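Local coordinates for HslVU complex proteolytic subunit, putative (Trypanosoma brucei brucei, PDB 4HNZ), which degrades unfolded proteins as the threonine protease half of the mitochondrial HslVU complex, taking substrates that its HslU partner has unfolded and fed to it, at residues A[14-19]-A[163-169]; A[32-37]-A[168-172]. All coordinates share one frame; numbering follows the deposited sequence.

Interaction 1: residues A[14-19]-A[163-169]; sequences LLGDRQ and SNEHWDV. With MG (magnesium ion), chain M.
Asp17 and Asn164 each turn CG between the backbone N and the carbonyl carbon (chi1 83° and 67°), and from there each side-chain oxygen reaches across to the other segment. The setting is the antiparallel pairing of strands 11-22 and 167-172 in one sheet of the proteasome-type Ntn-hydrolase fold. Gly16 and Asp168 form a hydrogen-bonded pair, with Asp168 N 2.9 Å from Gly16 O, and on the face where helix 145-159 packs, Leu15 and Val169 lie side by side. Beyond the strands come two Asx turns. Asp17 OD2 closes one with Gln19 N and, across the contact, accepts from Asn164 N at 3.0 Å on the opposite carboxylate face; OD1 pairs with Lys34, and the side chain lies beside Thr1, the probable nucleophile. Asn164 OD1 closes the other with His166 N and takes the crossing Arg18 N, 3.1 Å away, on the opposite side of its amide plane. Ser163 O coordinates the magnesium ion, with the backbone oxygens of Thr157 and Asp160 and a water. The sheet face toward strand 35-39 carries a salt bridge: Arg18, bent at chi3, directs NE almost straight (172°) at Asp168 OD2, 2.9 Å away, from above the carboxylate plane.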
ATOM      1  N   LEU A  14      18.166  37.868  -7.348  1.00 20.94           N
ATOM      2  CA  LEU A  14      17.944  36.444  -7.332  1.00 19.78           C
ATOM      3  C   LEU A  14      18.916  35.869  -6.350  1.00 19.00           C
ATOM      4  O   LEU A  14      20.106  36.098  -6.432  1.00 18.85           O
ATOM      5  CB  LEU A  14      18.166  35.851  -8.729  1.00 20.58           C
ATOM      6  CG  LEU A  14      17.894  34.354  -8.851  1.00 20.85           C
ATOM      7  CD1 LEU A  14      16.418  34.057  -8.699  1.00 20.27           C
ATOM      8  CD2 LEU A  14      18.366  33.793 -10.210  1.00 21.48           C
ATOM      9  N   LEU A  15      18.372  35.126  -5.393  1.00 17.74           N
ATOM     10  CA  LEU A  15      19.158  34.590  -4.342  1.00 17.22           C
ATOM     11  C   LEU A  15      18.865  33.103  -4.235  1.00 16.07           C
ATOM     12  O   LEU A  15      17.717  32.692  -4.412  1.00 15.77           O
ATOM     13  CB  LEU A  15      18.796  35.216  -3.001  1.00 17.54           C
ATOM     14  CG  LEU A  15      19.498  36.522  -2.669  1.00 19.16           C
ATOM     15  CD1 LEU A  15      18.941  37.602  -3.586  1.00 19.88           C
ATOM     16  CD2 LEU A  15      19.290  36.919  -1.204  1.00 19.28           C
ATOM     17  N   GLY A  16      19.878  32.331  -3.876  1.00 15.35           N
ATOM     18  CA  GLY A  16      19.723  30.906  -3.605  1.00 15.12           C
ATOM     19  C   GLY A  16      20.607  30.433  -2.482  1.00 14.82           C
ATOM     20  O   GLY A  16      21.704  30.937  -2.293  1.00 15.03           O
ATOM     21  N   ASP A  17      20.126  29.466  -1.749  1.00 14.71           N
ATOM     22  CA  ASP A  17      20.945  28.910  -0.687  1.00 15.36           C
ATOM     23  C   ASP A  17      21.980  27.948  -1.306  1.00 16.01           C
ATOM     24  O   ASP A  17      21.989  27.729  -2.511  1.00 15.54           O
ATOM     25  CB  ASP A  17      20.095  28.256   0.400  1.00 14.32           C
ATOM     26  CG  ASP A  17      19.699  26.852   0.050  1.00 14.54           C
ATOM     27  OD1 ASP A  17      18.989  26.680  -0.991  1.00 15.20           O
ATOM     28  OD2 ASP A  17      20.096  25.900   0.787  1.00 14.36           O
ATOM     29  N   ARG A  18      22.760  27.304  -0.445  1.00 16.67           N
ATOM     30  CA  ARG A  18      23.844  26.477  -0.915  1.00 17.52           C
ATOM     31  C   ARG A  18      23.865  25.068  -0.348  1.00 16.36           C
ATOM     32  O   ARG A  18      24.886  24.350  -0.503  1.00 16.78           O
ATOM     33  CB  ARG A  18      25.200  27.191  -0.646  1.00 19.88           C
ATOM     34  CG  ARG A  18      25.294  28.643  -1.143  1.00 21.73           C
ATOM     35  CD  ARG A  18      26.622  29.365  -0.784  1.00 23.81           C
ATOM     36  NE  ARG A  18      27.411  29.382  -2.006  1.00 28.27           N
ATOM     37  CZ  ARG A  18      28.669  29.010  -2.175  1.00 30.88           C
ATOM     38  NH1 ARG A  18      29.451  28.657  -1.160  1.00 34.23           N
ATOM     39  NH2 ARG A  18      29.148  29.029  -3.378  1.00 31.96           N
ATOM     40  N   GLN A  19      22.764  24.619   0.246  1.00 14.91           N
ATOM     41  CA  GLN A  19      22.726  23.286   0.859  1.00 14.52           C
ATOM     42  C   GLN A  19      22.342  22.236  -0.133  1.00 14.34           C
ATOM     43  O   GLN A  19      21.339  22.334  -0.772  1.00 13.73           O
ATOM     44  CB  GLN A  19      21.733  23.255   2.027  1.00 13.86           C
ATOM     45  CG  GLN A  19      21.702  21.946   2.800  1.00 13.81           C
ATOM     46  CD  GLN A  19      20.821  22.061   4.021  1.00 13.43           C
ATOM     47  OE1 GLN A  19      21.081  22.898   4.832  1.00 13.94           O
ATOM     48  NE2 GLN A  19      19.813  21.209   4.179  1.00 12.69           N
ATOM     49  N   SER A 163      17.336  23.993   3.641  1.00 12.06           N
ATOM     50  CA  SER A 163      18.076  25.127   3.119  1.00 12.28           C
ATOM     51  C   SER A 163      19.031  25.657   4.209  1.00 13.29           C
ATOM     52  O   SER A 163      18.728  25.548   5.421  1.00 12.50           O
ATOM     53  CB  SER A 163      17.112  26.257   2.711  1.00 11.95           C
ATOM     54  OG  SER A 163      16.129  25.799   1.790  1.00 11.90           O
ATOM     55  N   ASN A 164      20.171  26.245   3.803  1.00 14.39           N
ATOM     56  CA  ASN A 164      21.117  26.786   4.819  1.00 15.34           C
ATOM     57  C   ASN A 164      21.248  28.294   4.754  1.00 16.30           C
ATOM     58  O   ASN A 164      20.584  28.957   3.960  1.00 15.47           O
ATOM     59  CB  ASN A 164      22.474  26.070   4.750  1.00 15.59           C
ATOM     60  CG  ASN A 164      23.242  26.356   3.463  1.00 16.02           C
ATOM     61  OD1 ASN A 164      22.904  27.258   2.677  1.00 16.60           O
ATOM     62  ND2 ASN A 164      24.309  25.613   3.258  1.00 16.11           N
ATOM     63  N   GLU A 165      22.162  28.801   5.543  1.00 18.54           N
ATOM     64  CA  GLU A 165      22.310  30.225   5.734  1.00 21.52           C
ATOM     65  C   GLU A 165      23.287  30.889   4.785  1.00 22.05           C
ATOM     66  O   GLU A 165      23.546  32.044   4.935  1.00 24.99           O
ATOM     67  CB  GLU A 165      22.732  30.514   7.188  1.00 22.70           C
ATOM     68  CG  GLU A 165      24.190  30.158   7.520  1.00 25.49           C
ATOM     69  CD  GLU A 165      24.430  28.696   7.977  1.00 28.28           C
ATOM     70  OE1 GLU A 165      23.646  27.762   7.622  1.00 26.40           O
ATOM     71  OE2 GLU A 165      25.402  28.498   8.762  1.00 31.94           O
ATOM     72  N   HIS A 166      23.848  30.164   3.845  1.00 22.45           N
ATOM     73  CA  HIS A 166      24.846  30.731   2.959  1.00 22.68           C
ATOM     74  C   HIS A 166      24.157  30.948   1.606  1.00 22.16           C
ATOM     75  O   HIS A 166      23.493  30.060   1.090  1.00 22.80           O
ATOM     76  CB  HIS A 166      26.060  29.792   2.838  1.00 23.30           C
ATOM     77  CG  HIS A 166      26.742  29.482   4.143  1.00 24.57           C
ATOM     78  ND1 HIS A 166      27.394  30.443   4.885  1.00 25.52           N
ATOM     79  CD2 HIS A 166      26.916  28.311   4.813  1.00 24.87           C
ATOM     80  CE1 HIS A 166      27.906  29.895   5.970  1.00 26.49           C
ATOM     81  NE2 HIS A 166      27.624  28.599   5.953  1.00 27.27           N
ATOM     82  N   TRP A 167      24.223  32.160   1.068  1.00 22.45           N
ATOM     83  CA  TRP A 167      23.418  32.523  -0.119  1.00 21.64           C
ATOM     84  C   TRP A 167      24.284  33.079  -1.229  1.00 23.29           C
ATOM     85  O   TRP A 167      25.216  33.802  -0.982  1.00 25.24           O
ATOM     86  CB  TRP A 167      22.334  33.542   0.230  1.00 20.54           C
ATOM     87  CG  TRP A 167      21.594  33.197   1.440  1.00 20.54           C
ATOM     88  CD1 TRP A 167      21.081  31.971   1.767  1.00 20.36           C
ATOM     89  CD2 TRP A 167      21.322  34.046   2.542  1.00 20.23           C
ATOM     90  NE1 TRP A 167      20.564  32.000   3.041  1.00 20.65           N
ATOM     91  CE2 TRP A 167      20.689  33.273   3.528  1.00 20.38           C
ATOM     92  CE3 TRP A 167      21.571  35.371   2.803  1.00 21.07           C
ATOM     93  CZ2 TRP A 167      20.263  33.805   4.743  1.00 19.99           C
ATOM     94  CZ3 TRP A 167      21.187  35.888   4.044  1.00 21.04           C
ATOM     95  CH2 TRP A 167      20.561  35.100   4.994  1.00 20.39           C
ATOM     96  N   ASP A 168      23.957  32.762  -2.452  1.00 23.93           N
ATOM     97  CA  ASP A 168      24.501  33.458  -3.603  1.00 25.18           C
ATOM     98  C   ASP A 168      23.481  34.490  -4.067  1.00 24.92           C
ATOM     99  O   ASP A 168      22.268  34.282  -3.951  1.00 22.18           O
ATOM    100  CB  ASP A 168      24.788  32.451  -4.704  1.00 26.31           C
ATOM    101  CG  ASP A 168      25.987  31.572  -4.370  1.00 28.49           C
ATOM    102  OD1 ASP A 168      27.084  32.146  -4.257  1.00 31.79           O
ATOM    103  OD2 ASP A 168      25.845  30.327  -4.230  1.00 29.21           O
ATOM    104  N   VAL A 169      23.990  35.592  -4.591  1.00 26.97           N
ATOM    105  CA  VAL A 169      23.175  36.700  -5.023  1.00 28.17           C
ATOM    106  C   VAL A 169      23.527  37.083  -6.464  1.00 30.35           C
ATOM    107  O   VAL A 169      24.694  37.232  -6.813  1.00 31.92           O
ATOM    108  CB  VAL A 169      23.428  37.919  -4.151  1.00 30.24           C
ATOM    109  CG1 VAL A 169      22.499  39.036  -4.554  1.00 31.19           C
ATOM    110  CG2 VAL A 169      23.215  37.579  -2.677  1.00 31.40           C
TER
HETATM  111 MG    MG M 200      17.760  25.612   7.648  1.00 17.23          MG
HETATM  112  O   HOH W   1      23.381  29.222  -4.626  1.00 15.50           O
HETATM  113  O   HOH W   2      24.364  23.614   5.413  1.00 18.54           O
HETATM  114  O   HOH W   3      19.255  23.501   7.880  1.00 11.88           O

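Interaction 2: residues A[32-37]-A[168-172]; sequences ACKLRR and DVEVL
The guanidinium of Arg37 meets Glu170 edge-on, with OE2 near its plane, and the two flat groups are turned 68° apart. This pairing joins the two sheets that face each other in the sandwich of the proteasome-type Ntn-hydrolase fold: strand 35-39 borders one, strand 167-172 belongs to the other, and the axes of the short strands 35-37 and 168-172 come no closer than 8.3 Å, their directions 37° apart, too far for backbone pairing. Side chains therefore do the bridging. Arg37 NH1 donates to Glu170 OE2 at 3.0 Å in a salt bridge that is bent (137°), the donor standing above the carboxylate plane. Arg37 reaches it because its chain leaves anti to the backbone N and then bends at chi2; its NH2 is also held by the backbone oxygen of Asp40, which helps fix the rotation of the group. Leu172 slides past the arginine in the reverse direction and brings CD2 against NH2. Between the polar ends sits Leu35, which points at the other strand and packs CD1 on Asp168 CB at 3.8 Å and on Glu170 CG at 4.0 Å. The same Leu35 CD1 lies 3.5 Å from the backbone oxygen Asp168 O. Just before the strand a water accepts from Lys34 N at 2.7 Å and also bonds Asp168 OD2, whose salt bridge is with Arg18, while Cys33 SG stands 3.4 Å from the same Asp168 OD2.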
ATOM      1  N   ALA A  32      27.193  24.627  -2.287  1.00 19.39           N
ATOM      2  CA  ALA A  32      26.833  24.456  -3.705  1.00 20.15           C
ATOM      3  C   ALA A  32      26.187  25.716  -4.279  1.00 21.16           C
ATOM      4  O   ALA A  32      25.250  26.253  -3.675  1.00 22.37           O
ATOM      5  CB  ALA A  32      25.854  23.313  -3.855  1.00 18.89           C
ATOM      6  N   CYS A  33      26.553  26.114  -5.497  1.00 21.94           N
ATOM      7  CA  CYS A  33      25.953  27.263  -6.112  1.00 22.05           C
ATOM      8  C   CYS A  33      24.725  26.835  -6.928  1.00 21.72           C
ATOM      9  O   CYS A  33      24.788  25.925  -7.727  1.00 21.69           O
ATOM     10  CB  CYS A  33      26.980  27.981  -7.008  1.00 23.80           C
ATOM     11  SG  CYS A  33      26.311  29.590  -7.537  1.00 26.75           S
ATOM     12  N   LYS A  34      23.611  27.516  -6.751  1.00 21.40           N
ATOM     13  CA  LYS A  34      22.383  27.112  -7.417  1.00 21.00           C
ATOM     14  C   LYS A  34      21.898  28.174  -8.408  1.00 21.50           C
ATOM     15  O   LYS A  34      20.788  28.068  -8.924  1.00 19.94           O
ATOM     16  CB  LYS A  34      21.281  26.839  -6.377  1.00 19.86           C
ATOM     17  CG  LYS A  34      21.614  25.706  -5.448  1.00 18.92           C
ATOM     18  CD  LYS A  34      20.567  25.525  -4.398  1.00 18.06           C
ATOM     19  CE  LYS A  34      21.055  24.501  -3.384  1.00 19.24           C
ATOM     20  NZ  LYS A  34      20.152  24.445  -2.204  1.00 19.28           N
ATOM     21  N   LEU A  35      22.746  29.166  -8.691  1.00 22.75           N
ATOM     22  CA  LEU A  35      22.448  30.207  -9.677  1.00 23.34           C
ATOM     23  C   LEU A  35      23.388  30.090 -10.845  1.00 25.37           C
ATOM     24  O   LEU A  35      24.525  29.683 -10.686  1.00 26.96           O
ATOM     25  CB  LEU A  35      22.620  31.577  -9.065  1.00 24.01           C
ATOM     26  CG  LEU A  35      21.928  31.778  -7.714  1.00 23.94           C
ATOM     27  CD1 LEU A  35      22.060  33.228  -7.302  1.00 25.09           C
ATOM     28  CD2 LEU A  35      20.465  31.391  -7.781  1.00 23.99           C
ATOM     29  N   ARG A  36      22.926  30.413 -12.039  1.00 26.92           N
ATOM     30  CA  ARG A  36      23.812  30.467 -13.182  1.00 28.83           C
ATOM     31  C   ARG A  36      23.514  31.717 -13.969  1.00 30.62           C
ATOM     32  O   ARG A  36      22.352  32.152 -14.074  1.00 31.38           O
ATOM     33  CB  ARG A  36      23.631  29.250 -14.068  1.00 30.36           C
ATOM     34  CG  ARG A  36      24.056  27.922 -13.476  1.00 31.44           C
ATOM     35  CD  ARG A  36      25.561  27.797 -13.252  1.00 34.19           C
ATOM     36  NE  ARG A  36      25.883  26.435 -12.768  1.00 35.53           N
ATOM     37  CZ  ARG A  36      25.726  25.993 -11.508  1.00 37.43           C
ATOM     38  NH1 ARG A  36      25.272  26.783 -10.539  1.00 38.46           N
ATOM     39  NH2 ARG A  36      26.031  24.742 -11.207  1.00 38.74           N
ATOM     40  N   ARG A  37      24.568  32.315 -14.460  1.00 32.67           N
ATOM     41  CA  ARG A  37      24.486  33.425 -15.356  1.00 37.22           C
ATOM     42  C   ARG A  37      24.431  32.752 -16.726  1.00 37.02           C
ATOM     43  O   ARG A  37      25.345  32.051 -17.076  1.00 37.05           O
ATOM     44  CB  ARG A  37      25.772  34.234 -15.204  1.00 41.32           C
ATOM     45  CG  ARG A  37      25.810  35.580 -15.906  1.00 44.47           C
ATOM     46  CD  ARG A  37      25.592  36.717 -14.930  1.00 45.62           C
ATOM     47  NE  ARG A  37      25.033  37.883 -15.605  1.00 46.71           N
ATOM     48  CZ  ARG A  37      24.538  38.945 -14.985  1.00 47.99           C
ATOM     49  NH1 ARG A  37      24.531  39.029 -13.655  1.00 48.56           N
ATOM     50  NH2 ARG A  37      24.029  39.935 -15.699  1.00 51.29           N
ATOM     51  N   ASP A 168      23.957  32.762  -2.452  1.00 23.93           N
ATOM     52  CA  ASP A 168      24.501  33.458  -3.603  1.00 25.18           C
ATOM     53  C   ASP A 168      23.481  34.490  -4.067  1.00 24.92           C
ATOM     54  O   ASP A 168      22.268  34.282  -3.951  1.00 22.18           O
ATOM     55  CB  ASP A 168      24.788  32.451  -4.704  1.00 26.31           C
ATOM     56  CG  ASP A 168      25.987  31.572  -4.370  1.00 28.49           C
ATOM     57  OD1 ASP A 168      27.084  32.146  -4.257  1.00 31.79           O
ATOM     58  OD2 ASP A 168      25.845  30.327  -4.230  1.00 29.21           O
ATOM     59  N   VAL A 169      23.990  35.592  -4.591  1.00 26.97           N
ATOM     60  CA  VAL A 169      23.175  36.700  -5.023  1.00 28.17           C
ATOM     61  C   VAL A 169      23.527  37.083  -6.464  1.00 30.35           C
ATOM     62  O   VAL A 169      24.694  37.232  -6.813  1.00 31.92           O
ATOM     63  CB  VAL A 169      23.428  37.919  -4.151  1.00 30.24           C
ATOM     64  CG1 VAL A 169      22.499  39.036  -4.554  1.00 31.19           C
ATOM     65  CG2 VAL A 169      23.215  37.579  -2.677  1.00 31.40           C
ATOM     66  N   GLU A 170      22.514  37.254  -7.297  1.00 29.79           N
ATOM     67  CA  GLU A 170      22.672  37.941  -8.552  1.00 29.96           C
ATOM     68  C   GLU A 170      21.760  39.163  -8.564  1.00 30.45           C
ATOM     69  O   GLU A 170      20.618  39.112  -8.100  1.00 28.50           O
ATOM     70  CB  GLU A 170      22.317  37.011  -9.715  1.00 30.10           C
ATOM     71  CG  GLU A 170      23.341  35.919  -9.977  1.00 32.57           C
ATOM     72  CD  GLU A 170      24.656  36.422 -10.579  1.00 33.83           C
ATOM     73  OE1 GLU A 170      25.592  35.596 -10.661  1.00 38.98           O
ATOM     74  OE2 GLU A 170      24.777  37.599 -10.986  1.00 34.19           O
ATOM     75  N   VAL A 171      22.214  40.209  -9.254  1.00 33.38           N
ATOM     76  CA  VAL A 171      21.475  41.455  -9.397  1.00 35.05           C
ATOM     77  C   VAL A 171      21.351  41.845 -10.886  1.00 38.10           C
ATOM     78  O   VAL A 171      22.251  41.608 -11.675  1.00 45.45           O
ATOM     79  CB  VAL A 171      22.201  42.546  -8.586  1.00 34.56           C
ATOM     80  CG1 VAL A 171      21.372  43.808  -8.531  1.00 34.74           C
ATOM     81  CG2 VAL A 171      22.462  42.061  -7.180  1.00 34.29           C
ATOM     82  N   LEU A 172      20.227  42.412 -11.296  1.00 41.38           N
ATOM     83  CA  LEU A 172      20.068  42.991 -12.656  1.00 43.07           C
ATOM     84  C   LEU A 172      19.300  44.323 -12.611  1.00 45.09           C
ATOM     85  O   LEU A 172      18.531  44.524 -11.670  1.00 46.34           O
ATOM     86  CB  LEU A 172      19.312  42.005 -13.534  1.00 44.00           C
ATOM     87  CG  LEU A 172      19.959  40.641 -13.788  1.00 43.66           C
ATOM     88  CD1 LEU A 172      18.938  39.712 -14.406  1.00 42.95           C
ATOM     89  CD2 LEU A 172      21.148  40.811 -14.735  1.00 45.51           C
TER
HETATM   90  O   HOH W   1      23.381  29.222  -4.626  1.00 15.50           O

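How the interactions relate
From the N terminus the chain first lays down segment 14-19, then segment 32-37, and only after the helices and the rest of the second sheet does it return through 163-169 to 168-172. Interaction 1 thus closes the longer loop; interaction 2 starts inside that loop but ends beyond it, so the two are staggered rather than nested and overlap at Asp168 and Val169. The first is made within a sheet, the second between sheets, so the C-terminal strand is fastened to strand 11-22 and to strand 35-39 at once. Direct ties also join the two contacts: Leu14 O lies 2.8 Å from Glu170 N, a probable hydrogen bond, Leu35 CD1 packs on Leu14 O, and one water belongs to both.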